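Local atomic coordinates of cyanuric acid amidohydrolase (Azorhizobium caulinodans, PDB entry 4NQ3), a protein that hydrolyses the s-triazine ring of cyanuric acid to carboxybiuret, which decarboxylates spontaneously to biuret, a step in the breakdown of atrazine and melamine. Residues 147-153 and 221-225; 108-114 and 234-240; 131-136 and 194-198. All blocks are in the same frame, centred on the assembly; numbering follows the deposited sequence.

All three contacts build one repeat unit of the threefold monomer, probably spanning about residues 106-243. Contacts 1 and 2 lie in its four-stranded mixed sheet, ordered 106-113, 235-242, 150-157, 223-227: contact 2 joins the first two strands and contact 1 the last two, their centres about 11 Å apart. Contact 3 pairs the helices 125-141 and 180-199, packed on this sheet and about 10 Å from the centre of either strand contact. Along the chain, contacts 1 and 3 are both nested within the loop closed by contact 2, and their own segments alternate. Strands on one side and helices on the other make a compact two-layer unit, consistent with the family's YjgF-like clan.

Contact 1: residues 147-153 and 221-225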
# COMPACT_ATOMS: atom_id res chain seq x y z
N PRO A 147 31.57 19.35 -22.16
CA PRO A 147 30.71 18.45 -21.40
C PRO A 147 31.37 17.90 -20.13
O PRO A 147 30.66 17.59 -19.18
CB PRO A 147 30.41 17.33 -22.41
CG PRO A 147 30.57 17.97 -23.73
CD PRO A 147 31.72 18.94 -23.56
N GLU A 148 32.69 17.80 -20.07
CA GLU A 148 33.29 17.28 -18.84
C GLU A 148 33.09 18.24 -17.69
O GLU A 148 33.29 17.88 -16.53
CB GLU A 148 34.78 16.95 -19.03
CG GLU A 148 35.04 15.76 -19.95
CD GLU A 148 34.47 14.43 -19.39
OE1 GLU A 148 33.39 13.99 -19.85
OE2 GLU A 148 35.10 13.84 -18.48
N ASP A 149 32.62 19.44 -17.99
CA ASP A 149 32.37 20.41 -16.94
C ASP A 149 30.92 20.35 -16.47
O ASP A 149 30.53 21.11 -15.59
CB ASP A 149 32.71 21.83 -17.41
CG ASP A 149 34.20 22.05 -17.51
OD1 ASP A 149 34.95 21.50 -16.67
OD2 ASP A 149 34.64 22.78 -18.43
N VAL A 150 30.14 19.45 -17.04
CA VAL A 150 28.78 19.21 -16.57
C VAL A 150 28.81 18.11 -15.53
O VAL A 150 29.38 17.06 -15.74
CB VAL A 150 27.84 18.81 -17.73
CG1 VAL A 150 26.53 18.28 -17.21
CG2 VAL A 150 27.60 20.01 -18.66
N HIS A 151 28.14 18.33 -14.40
CA HIS A 151 28.21 17.37 -13.31
C HIS A 151 26.89 16.70 -12.98
O HIS A 151 26.87 15.64 -12.37
CB HIS A 151 28.76 18.05 -12.06
CG HIS A 151 30.23 18.23 -12.12
ND1 HIS A 151 31.11 17.28 -11.65
CD2 HIS A 151 30.99 19.23 -12.65
CE1 HIS A 151 32.35 17.69 -11.87
NE2 HIS A 151 32.30 18.86 -12.47
N PHE A 152 25.79 17.29 -13.41
CA PHE A 152 24.50 16.77 -13.07
C PHE A 152 23.43 17.40 -13.95
O PHE A 152 23.38 18.60 -14.06
CB PHE A 152 24.22 17.06 -11.62
CG PHE A 152 23.08 16.31 -11.06
CD1 PHE A 152 23.25 14.99 -10.65
CD2 PHE A 152 21.85 16.93 -10.89
CE1 PHE A 152 22.21 14.29 -10.10
CE2 PHE A 152 20.78 16.22 -10.33
CZ PHE A 152 20.96 14.90 -9.93
N VAL A 153 22.64 16.59 -14.63
CA VAL A 153 21.53 17.13 -15.41
C VAL A 153 20.21 16.57 -14.90
O VAL A 153 19.93 15.38 -15.04
CB VAL A 153 21.70 16.83 -16.89
CG1 VAL A 153 20.56 17.45 -17.69
CG2 VAL A 153 23.02 17.38 -17.34
N ALA A 221 26.44 9.02 -16.85
CA ALA A 221 26.88 9.18 -15.47
C ALA A 221 26.33 10.48 -14.87
O ALA A 221 26.62 10.81 -13.72
CB ALA A 221 28.40 9.16 -15.40
N ARG A 222 25.54 11.22 -15.63
CA ARG A 222 25.13 12.51 -15.13
C ARG A 222 23.64 12.76 -15.19
O ARG A 222 23.13 13.70 -14.56
CB ARG A 222 25.89 13.59 -15.89
CG ARG A 222 27.24 13.79 -15.22
CD ARG A 222 28.29 14.34 -16.12
NE ARG A 222 28.65 13.40 -17.17
CZ ARG A 222 29.36 13.75 -18.23
NH1 ARG A 222 29.80 15.00 -18.33
NH2 ARG A 222 29.65 12.87 -19.17
N ALA A 223 22.93 11.87 -15.88
CA ALA A 223 21.48 11.99 -16.01
C ALA A 223 20.76 11.75 -14.69
O ALA A 223 21.07 10.81 -13.96
CB ALA A 223 20.96 11.01 -17.08
N SER A 224 19.81 12.63 -14.37
CA SER A 224 18.90 12.36 -13.28
C SER A 224 17.47 12.72 -13.69
O SER A 224 17.12 13.88 -13.81
CB SER A 224 19.31 13.13 -12.04
OG SER A 224 18.31 13.00 -11.04
N CYS A 225 16.63 11.72 -13.93
CA CYS A 225 15.30 11.97 -14.47
C CYS A 225 14.19 11.61 -13.51
O CYS A 225 14.23 10.58 -12.84
CB CYS A 225 15.14 11.21 -15.76
SG CYS A 225 16.48 11.67 -16.84
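Val153 and Ala223 make the parallel bridge at the start of the strand pair 150-157 and 223-227, at one edge of the unit's mixed sheet. Val153 N donates to Arg222 O at 2.9 Å, and Ser224 N donates to Val153 O at 2.8 Å. The largest share of the buried surface, however, comes from Arg222, whose side chain runs back along the partner strand. Its CG lies 3.4 Å from His151 O. A bend at chi3 (-67°) then turns the guanidinium so that its edge meets Val150 O in plane, where NH1 forms a weak but straight hydrogen bond of 3.3 Å. Glu148, poorly ordered, crosses it at about a right angle, OE1 making at best a loose, long salt bridge of 4.0 Å to Arg222 NH2; the firmer carboxylate partner of that nitrogen is Glu201. A methionine in place of Arg222 would probably leave Glu201 without its cationic mate and Val150 O without this donor. Further along, the Phe152 ring reaches Ser224 CB with CZ, while Ser224 OG is bonded to Gln154. A classic beta bulge sets His151 and Phe152 together against Leu239, where strand 150-157 meets strand 235-242. Ile195 of helix 180-199 covers Val153 and Ala223, and on the other face Phe152 and Ser224 touch Leu283 and Lys285 of strand 281-286.

Contact 2: residues 108-114 and 234-240; sequences AIGRAHT and HEIVVLG. With SO4 (sulfate ion), chain F; SO4 (sulfate ion), chain D.
Ile109 and Leu239 sit side by side in an antiparallel strand pair, 106-113 with 235-242, the former being an outermost strand of the unit's four-stranded sheet. Backbone hydrogen bonds join Ala108 with Gly240, Gly110 with Val238 and Ala112 with Ile236, two per pair. In the non-hydrogen-bonded pairs Ile109-Leu239, Arg111-Val237 and His113-Glu235 the side chains project from the face that meets strand 34-41. There Ile109 CG1 and Leu239 CG are each anti to their own carbonyl carbon, so the two branches run the same way and Ile109 CG1 comes to 4.0 Å from Leu239 CD2. Arg111, paired with Val237, starts with CG wedged between its backbone N and carbonyl carbon (chi1 49°), then extends straight to NE and leads away from the strand. Its guanidinium presents an edge to a sulfate, probably from the crystallisation liquor: NE bonds to O4 at 2.8 Å and NH2 to O3 at 3.0 Å. A second sulfate lies by His113, and Arg95 and Arg137 add bonds to the pair of anions. The Glu235 chain bends at chi2 and brings its carboxylate to the His113 ring, the two planes 66° apart, and His113 ND1 makes a weak bond to Glu235 OE2 at 2.8 Å. The other ends of both are held outside the strands, His113 NE2 by Glu73 O and Glu235 OE1 by Leu76 N; Glu235 also lies about 4 Å, side chain to side chain, from the active-site residue Lys156. On the opposite face Ala112 and Ile236 pack under helix 125-141. Beyond the last pair, Thr114 CG2 touches Ile236 CD1, while Thr114 OG1 accepts a bond in the ring plane from His234 ND1 at 3.0 Å.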
# COMPACT_ATOMS: atom_id res chain seq x y z
N ALA A 108 27.97 26.41 -11.65
CA ALA A 108 27.20 27.08 -12.70
C ALA A 108 25.87 26.36 -12.88
O ALA A 108 25.80 25.15 -12.71
CB ALA A 108 27.97 27.12 -14.00
N ILE A 109 24.85 27.12 -13.26
CA ILE A 109 23.48 26.64 -13.39
C ILE A 109 22.86 27.08 -14.70
O ILE A 109 22.93 28.25 -15.07
CB ILE A 109 22.60 27.19 -12.29
CG1 ILE A 109 23.20 26.89 -10.93
CG2 ILE A 109 21.18 26.63 -12.41
CD1 ILE A 109 22.67 27.81 -9.90
N GLY A 110 22.25 26.15 -15.42
CA GLY A 110 21.54 26.51 -16.64
C GLY A 110 20.19 25.83 -16.68
O GLY A 110 20.02 24.73 -16.16
N ARG A 111 19.20 26.49 -17.28
CA ARG A 111 17.89 25.87 -17.34
C ARG A 111 17.41 25.90 -18.77
O ARG A 111 17.93 26.67 -19.56
CB ARG A 111 16.88 26.61 -16.45
CG ARG A 111 16.93 28.05 -16.69
CD ARG A 111 15.71 28.77 -16.27
NE ARG A 111 15.94 30.19 -16.50
CZ ARG A 111 15.22 31.17 -15.96
NH1 ARG A 111 14.22 30.86 -15.13
NH2 ARG A 111 15.52 32.44 -16.22
N ALA A 112 16.38 25.11 -19.06
CA ALA A 112 15.74 25.08 -20.37
C ALA A 112 14.41 24.35 -20.24
O ALA A 112 14.24 23.54 -19.32
CB ALA A 112 16.63 24.42 -21.41
N HIS A 113 13.49 24.61 -21.18
CA HIS A 113 12.14 24.04 -21.19
C HIS A 113 11.94 23.36 -22.52
O HIS A 113 12.78 23.48 -23.42
CB HIS A 113 11.09 25.13 -21.00
CG HIS A 113 11.32 25.94 -19.78
ND1 HIS A 113 10.53 25.85 -18.65
CD2 HIS A 113 12.30 26.83 -19.48
CE1 HIS A 113 11.00 26.66 -17.72
NE2 HIS A 113 12.08 27.27 -18.19
N THR A 114 10.83 22.66 -22.68
CA THR A 114 10.54 22.10 -23.98
C THR A 114 9.05 22.23 -24.28
O THR A 114 8.23 22.48 -23.39
CB THR A 114 10.93 20.62 -24.11
OG1 THR A 114 9.93 19.80 -23.48
CG2 THR A 114 12.30 20.37 -23.53
N HIS A 234 8.96 19.02 -20.66
CA HIS A 234 10.13 18.76 -19.81
C HIS A 234 10.68 20.02 -19.15
O HIS A 234 10.59 21.11 -19.72
CB HIS A 234 11.26 18.10 -20.62
CG HIS A 234 10.86 16.88 -21.38
ND1 HIS A 234 10.23 16.94 -22.61
CD2 HIS A 234 10.99 15.56 -21.10
CE1 HIS A 234 9.99 15.72 -23.04
NE2 HIS A 234 10.45 14.86 -22.15
N GLU A 235 11.26 19.87 -17.96
CA GLU A 235 12.10 20.92 -17.37
C GLU A 235 13.52 20.40 -17.30
O GLU A 235 13.75 19.29 -16.83
CB GLU A 235 11.62 21.32 -15.99
CG GLU A 235 10.12 21.51 -15.94
CD GLU A 235 9.71 22.97 -16.06
OE1 GLU A 235 9.24 23.54 -15.04
OE2 GLU A 235 9.85 23.54 -17.18
N ILE A 236 14.47 21.19 -17.78
CA ILE A 236 15.87 20.79 -17.74
C ILE A 236 16.69 21.76 -16.88
O ILE A 236 16.60 22.99 -17.03
CB ILE A 236 16.46 20.73 -19.14
CG1 ILE A 236 15.91 19.52 -19.89
CG2 ILE A 236 17.97 20.62 -19.08
CD1 ILE A 236 14.54 19.73 -20.43
N VAL A 237 17.51 21.20 -15.99
CA VAL A 237 18.43 22.01 -15.21
C VAL A 237 19.80 21.38 -15.26
O VAL A 237 19.96 20.24 -14.82
CB VAL A 237 17.98 22.13 -13.75
CG1 VAL A 237 18.95 22.96 -12.98
CG2 VAL A 237 16.61 22.75 -13.70
N VAL A 238 20.78 22.10 -15.80
CA VAL A 238 22.17 21.63 -15.89
C VAL A 238 23.03 22.25 -14.80
O VAL A 238 23.09 23.47 -14.67
CB VAL A 238 22.79 21.97 -17.27
CG1 VAL A 238 24.26 21.71 -17.27
CG2 VAL A 238 22.11 21.22 -18.38
N LEU A 239 23.72 21.43 -14.02
CA LEU A 239 24.64 21.89 -12.99
C LEU A 239 26.08 21.50 -13.34
O LEU A 239 26.35 20.35 -13.70
CB LEU A 239 24.28 21.31 -11.63
CG LEU A 239 22.84 21.49 -11.19
CD1 LEU A 239 22.61 20.71 -9.92
CD2 LEU A 239 22.59 22.96 -10.97
N GLY A 240 27.00 22.45 -13.23
CA GLY A 240 28.36 22.16 -13.60
C GLY A 240 29.32 23.14 -12.99
O GLY A 240 28.92 23.99 -12.19
S SO4 F . 14.38 27.40 -23.44
O1 SO4 F . 15.47 27.27 -24.41
O2 SO4 F . 13.26 28.16 -24.00
O3 SO4 F . 13.88 26.07 -23.11
O4 SO4 F . 14.88 28.09 -22.25
S SO4 D . 18.34 32.61 -18.59
O1 SO4 D . 17.70 33.19 -19.78
O2 SO4 D . 19.79 32.44 -18.77
O3 SO4 D . 18.08 33.49 -17.44
O4 SO4 D . 17.75 31.28 -18.38

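Contact 3: residues 131-136 and 194-198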
# COMPACT_ATOMS: atom_id res chain seq x y z
N VAL A 131 14.73 16.14 -25.52
CA VAL A 131 15.47 16.42 -24.30
C VAL A 131 16.91 16.78 -24.64
O VAL A 131 17.46 17.75 -24.10
CB VAL A 131 15.42 15.21 -23.35
CG1 VAL A 131 16.39 15.36 -22.22
CG2 VAL A 131 14.00 15.02 -22.82
N ALA A 132 17.50 16.05 -25.59
CA ALA A 132 18.87 16.32 -26.01
C ALA A 132 19.05 17.76 -26.44
O ALA A 132 20.03 18.42 -26.05
CB ALA A 132 19.26 15.39 -27.12
N GLN A 133 18.12 18.25 -27.26
CA GLN A 133 18.14 19.63 -27.73
C GLN A 133 18.05 20.58 -26.55
O GLN A 133 18.81 21.54 -26.47
CB GLN A 133 17.02 19.89 -28.74
CG GLN A 133 17.43 19.62 -30.21
CD GLN A 133 16.24 19.30 -31.15
OE1 GLN A 133 15.06 19.40 -30.77
NE2 GLN A 133 16.55 18.87 -32.38
N ALA A 134 17.10 20.33 -25.65
CA ALA A 134 16.95 21.17 -24.46
C ALA A 134 18.21 21.19 -23.58
O ALA A 134 18.64 22.25 -23.10
CB ALA A 134 15.78 20.70 -23.65
N VAL A 135 18.83 20.02 -23.39
CA VAL A 135 20.03 19.96 -22.56
C VAL A 135 21.16 20.76 -23.17
O VAL A 135 21.95 21.37 -22.45
CB VAL A 135 20.51 18.53 -22.35
CG1 VAL A 135 21.79 18.55 -21.57
CG2 VAL A 135 19.47 17.75 -21.62
N ARG A 136 21.23 20.79 -24.51
CA ARG A 136 22.26 21.61 -25.16
C ARG A 136 21.98 23.10 -24.85
O ARG A 136 22.90 23.83 -24.45
CB ARG A 136 22.31 21.33 -26.66
CG ARG A 136 23.01 20.02 -27.02
CD ARG A 136 22.84 19.71 -28.51
NE ARG A 136 23.16 18.32 -28.88
CZ ARG A 136 22.31 17.51 -29.52
NH1 ARG A 136 21.10 17.93 -29.87
NH2 ARG A 136 22.68 16.26 -29.83
N GLY A 194 18.68 11.01 -23.89
CA GLY A 194 18.75 12.35 -24.44
C GLY A 194 19.86 13.14 -23.79
O GLY A 194 20.65 13.79 -24.48
N ILE A 195 19.95 13.07 -22.45
CA ILE A 195 21.06 13.70 -21.75
C ILE A 195 22.38 13.09 -22.21
O ILE A 195 23.37 13.80 -22.47
CB ILE A 195 20.92 13.54 -20.23
CG1 ILE A 195 19.75 14.38 -19.72
CG2 ILE A 195 22.18 13.99 -19.51
CD1 ILE A 195 19.33 14.04 -18.33
N ALA A 196 22.40 11.76 -22.33
CA ALA A 196 23.62 11.08 -22.72
C ALA A 196 24.02 11.57 -24.11
O ALA A 196 25.17 11.96 -24.36
CB ALA A 196 23.42 9.55 -22.70
N LEU A 197 23.04 11.61 -25.00
CA LEU A 197 23.27 12.01 -26.37
C LEU A 197 23.84 13.42 -26.39
O LEU A 197 24.71 13.74 -27.19
CB LEU A 197 21.99 11.93 -27.18
CG LEU A 197 22.14 12.44 -28.61
CD1 LEU A 197 23.27 11.72 -29.27
CD2 LEU A 197 20.84 12.24 -29.36
N ALA A 198 23.32 14.28 -25.53
CA ALA A 198 23.72 15.68 -25.54
C ALA A 198 25.12 15.88 -24.95
O ALA A 198 25.80 16.86 -25.29
CB ALA A 198 22.70 16.52 -24.77
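Val135 holds CG1 anti to its backbone N (chi1 177°), and this sends CG2 across to Ile195, whose own CG1 is anti to its carbonyl carbon (chi1 -69°); the two side chains cross at about a right angle, with Val135 CG2 and Ile195 CG1 3.9 Å apart. These residues belong to helices 125-141 and 180-199, whose segment axes approach to 7.7 Å at a crossing angle of -51°. So near an approach rests on small residues. Ala132 lies opposite Gly194, their CA atoms 4.3 Å apart, and Ala132 CB rests 3.4 Å from Gly194 O. A turn further on, Ala198 CB fits between Ala132 O and Val135 CB, the latter 3.8 Å away. On the solvent-exposed side the extended Arg136 chain passes obliquely over Leu197, NH2 lying 4.0 Å from Leu197 CG. Beneath the crossing, Ile195 and Val135 both reach Val153 of strand 150-157, and Ile195 also meets Ala223 and Cys225, tying the helix pair to the sheet. No hydrogen bond joins the two segments, so their cohesion comes from close apolar packing, with a CA-H...O contact from Ala132 to Gly194 O as a minor polar addition.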